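Local coordinates for protein porin B (Pseudomonas putida, PDB 4GEY) that forms a carbohydrate-selective beta-barrel channel in the outer membrane, through which sugars such as glucose are probably taken up, at residues Glu156-Ser160 and Met235-Ala239. The protein carries 2 engineered substitutions. Sequence-based numbering, arbitrary orientation.
Sequences EDFNS and MPMEA. Engineered in segment 235-239: Met235 (natural residue Leu), Met237 (natural residue Val). With C8E ((hydroxyethyloxy)tri(ethyloxy)octane), chain C.
Pro236 turns its ring toward the loop 156-160 and sets the CG corner over the face of Phe158, the two rings inclined to each other rather than stacked flat: CG sits 3.5 Å from the aromatic centroid, 1° off the ring normal, a CH-pi contact, while CB lies 3.6 Å from Phe158 CD2. A compact, rigid ring with polarised CH groups suits this place over a pi face. Phe158 brings its ring there with CG anti to its carbonyl carbon (chi1 -61°). Met237, an engineered selenomethionine, points the other way, its CE 3.7 Å from C6 of a bound detergent. Glu238 faces the loop again, its extended chain carrying the carboxylate past the phenyl ring to the backbone, where Asn159 N donates to OE2 at 3.0 Å, on the syn side but 32° out of the carboxylate plane, and only weakly to OE1. Arg253 and Gln206 also hold OE1 and Trp292 binds OE2, so these partners probably balance the buried negative charge and fix the carboxylate's rotation. This two-residue alternation, Pro236 and Glu238 facing the loop inside the barrel and position 237 facing detergent outside, is characteristic of a porin beta-barrel strand, here with a loop folded inward, as in porin constriction loops.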
ATOM      1  N   GLU A 156      -6.817  -4.868  -1.022  1.00 25.41           N
ATOM      2  CA  GLU A 156      -6.801  -6.252  -1.462  1.00 22.42           C
ATOM      3  C   GLU A 156      -7.677  -6.480  -2.707  1.00 32.23           C
ATOM      4  O   GLU A 156      -7.407  -7.384  -3.493  1.00 27.95           O
ATOM      5  CB  GLU A 156      -7.242  -7.146  -0.302  1.00 28.96           C
ATOM      6  CG  GLU A 156      -7.403  -8.612  -0.631  1.00 33.13           C
ATOM      7  CD  GLU A 156      -7.637  -9.458   0.601  1.00 38.17           C
ATOM      8  OE1 GLU A 156      -6.886  -9.299   1.582  1.00 39.54           O
ATOM      9  OE2 GLU A 156      -8.570 -10.284   0.591  1.00 41.56           O
ATOM     10  N   ASP A 157      -8.725  -5.669  -2.885  1.00 32.17           N
ATOM     11  CA  ASP A 157      -9.565  -5.768  -4.079  1.00 31.43           C
ATOM     12  C   ASP A 157      -9.591  -4.476  -4.878  1.00 28.13           C
ATOM     13  O   ASP A 157      -9.701  -4.481  -6.103  1.00 28.70           O
ATOM     14  CB  ASP A 157     -10.998  -6.149  -3.707  1.00 37.25           C
ATOM     15  CG  ASP A 157     -11.083  -7.518  -3.081  1.00 40.29           C
ATOM     16  OD1 ASP A 157     -10.702  -7.628  -1.893  1.00 36.00           O
ATOM     17  OD2 ASP A 157     -11.522  -8.469  -3.773  1.00 39.49           O
ATOM     18  N   PHE A 158      -9.493  -3.360  -4.176  1.00 30.11           N
ATOM     19  CA  PHE A 158      -9.652  -2.066  -4.817  1.00 27.44           C
ATOM     20  C   PHE A 158      -8.300  -1.367  -4.973  1.00 27.35           C
ATOM     21  O   PHE A 158      -7.460  -1.426  -4.064  1.00 25.67           O
ATOM     22  CB  PHE A 158     -10.637  -1.216  -4.004  1.00 25.92           C
ATOM     23  CG  PHE A 158     -12.027  -1.818  -3.909  1.00 24.21           C
ATOM     24  CD1 PHE A 158     -12.353  -2.691  -2.895  1.00 31.67           C
ATOM     25  CD2 PHE A 158     -13.001  -1.499  -4.841  1.00 24.79           C
ATOM     26  CE1 PHE A 158     -13.620  -3.231  -2.807  1.00 33.79           C
ATOM     27  CE2 PHE A 158     -14.256  -2.035  -4.765  1.00 25.59           C
ATOM     28  CZ  PHE A 158     -14.570  -2.907  -3.747  1.00 41.63           C
ATOM     29  N   ASN A 159      -8.073  -0.741  -6.131  1.00 23.96           N
ATOM     30  CA  ASN A 159      -6.893   0.108  -6.317  1.00 24.09           C
ATOM     31  C   ASN A 159      -5.622  -0.717  -6.106  1.00 24.69           C
ATOM     32  O   ASN A 159      -4.577  -0.203  -5.718  1.00 26.23           O
ATOM     33  CB  ASN A 159      -6.974   1.298  -5.342  1.00 21.80           C
ATOM     34  CG  ASN A 159      -5.842   2.305  -5.515  1.00 32.77           C
ATOM     35  OD1 ASN A 159      -5.260   2.775  -4.535  1.00 31.63           O
ATOM     36  ND2 ASN A 159      -5.525   2.638  -6.757  1.00 34.85           N
ATOM     37  N   SER A 160      -5.733  -2.017  -6.351  1.00 25.82           N
ATOM     38  CA  SER A 160      -4.647  -2.952  -6.065  1.00 23.13           C
ATOM     39  C   SER A 160      -3.442  -2.734  -6.964  1.00 24.21           C
ATOM     40  O   SER A 160      -3.593  -2.499  -8.161  1.00 30.18           O
ATOM     41  CB  SER A 160      -5.142  -4.382  -6.212  1.00 23.86           C
ATOM     42  OG  SER A 160      -6.306  -4.594  -5.460  1.00 21.89           O
HETATM   43  N   MSE A 235     -17.025   3.298   0.834  1.00 32.72           N
HETATM   44  CA  MSE A 235     -17.707   2.669  -0.269  1.00 29.86           C
HETATM   45  C   MSE A 235     -16.898   2.897  -1.537  1.00 31.52           C
HETATM   46  O   MSE A 235     -17.058   3.918  -2.193  1.00 34.94           O
HETATM   47  CB  MSE A 235     -19.080   3.300  -0.401  1.00 29.90           C
HETATM   48  CG  MSE A 235     -19.953   2.695  -1.460  1.00 51.25           C
HETATM   49 SE   MSE A 235     -21.427   3.916  -1.847  1.00 87.81          SE
HETATM   50  CE  MSE A 235     -20.685   4.919  -3.363  1.00 53.83           C
ATOM     51  N   PRO A 236     -15.999   1.963  -1.869  1.00 27.05           N
ATOM     52  CA  PRO A 236     -15.231   2.081  -3.111  1.00 32.07           C
ATOM     53  C   PRO A 236     -15.961   1.470  -4.293  1.00 29.15           C
ATOM     54  O   PRO A 236     -16.691   0.494  -4.097  1.00 31.54           O
ATOM     55  CB  PRO A 236     -13.963   1.272  -2.814  1.00 28.24           C
ATOM     56  CG  PRO A 236     -14.382   0.273  -1.832  1.00 27.84           C
ATOM     57  CD  PRO A 236     -15.516   0.863  -1.025  1.00 31.08           C
HETATM   58  N   MSE A 237     -15.778   2.044  -5.483  1.00 30.79           N
HETATM   59  CA  MSE A 237     -16.276   1.462  -6.743  1.00 33.01           C
HETATM   60  C   MSE A 237     -15.128   1.381  -7.736  1.00 27.94           C
HETATM   61  O   MSE A 237     -14.212   2.199  -7.694  1.00 33.81           O
HETATM   62  CB  MSE A 237     -17.375   2.323  -7.361  1.00 30.69           C
HETATM   63  CG  MSE A 237     -18.412   2.802  -6.388  1.00 37.43           C
HETATM   64 SE   MSE A 237     -19.503   4.238  -7.151  1.00 55.87          SE
HETATM   65  CE  MSE A 237     -20.458   3.208  -8.516  1.00 81.04           C
ATOM     66  N   GLU A 238     -15.176   0.424  -8.648  1.00 26.78           N
ATOM     67  CA  GLU A 238     -14.056   0.272  -9.567  1.00 28.96           C
ATOM     68  C   GLU A 238     -14.405  -0.464 -10.843  1.00 26.51           C
ATOM     69  O   GLU A 238     -15.233  -1.372 -10.851  1.00 41.05           O
ATOM     70  CB  GLU A 238     -12.907  -0.455  -8.875  1.00 25.17           C
ATOM     71  CG  GLU A 238     -11.556  -0.223  -9.504  1.00 28.53           C
ATOM     72  CD  GLU A 238     -10.443  -0.873  -8.707  1.00 28.40           C
ATOM     73  OE1 GLU A 238     -10.722  -1.860  -7.983  1.00 33.52           O
ATOM     74  OE2 GLU A 238      -9.296  -0.391  -8.794  1.00 29.17           O
ATOM     75  N   ALA A 239     -13.757  -0.058 -11.924  1.00 28.16           N
ATOM     76  CA  ALA A 239     -13.810  -0.791 -13.176  1.00 27.52           C
ATOM     77  C   ALA A 239     -12.387  -1.213 -13.479  1.00 26.11           C
ATOM     78  O   ALA A 239     -11.463  -0.406 -13.356  1.00 35.96           O
ATOM     79  CB  ALA A 239     -14.369   0.086 -14.288  1.00 27.62           C
TER
HETATM   80  C1  C8E C 502     -15.984   5.549 -11.735  1.00 36.30           C
HETATM   81  C2  C8E C 502     -16.206   4.200 -11.078  1.00 34.38           C
HETATM   82  C3  C8E C 502     -16.780   3.244 -12.115  1.00 43.38           C
HETATM   83  C4  C8E C 502     -18.117   2.668 -11.667  1.00 43.99           C
HETATM   84  C5  C8E C 502     -18.125   1.147 -11.748  1.00 40.34           C
HETATM   85  C6  C8E C 502     -18.704   0.563 -10.462  1.00 39.44           C
HETATM   86  C7  C8E C 502     -20.039  -0.122 -10.722  1.00 43.63           C
HETATM   87  C8  C8E C 502     -20.543  -0.912  -9.518  1.00 48.11           C
HETATM   88  O9  C8E C 502     -20.549  -2.293  -9.829  1.00 52.98           O
HETATM   89  C10 C8E C 502     -21.549  -3.016  -9.129  1.00 55.13           C
HETATM   90  C11 C8E C 502     -21.429  -4.522  -9.367  1.00 51.13           C
HETATM   91  O12 C8E C 502     -22.666  -5.160  -9.105  1.00 51.17           O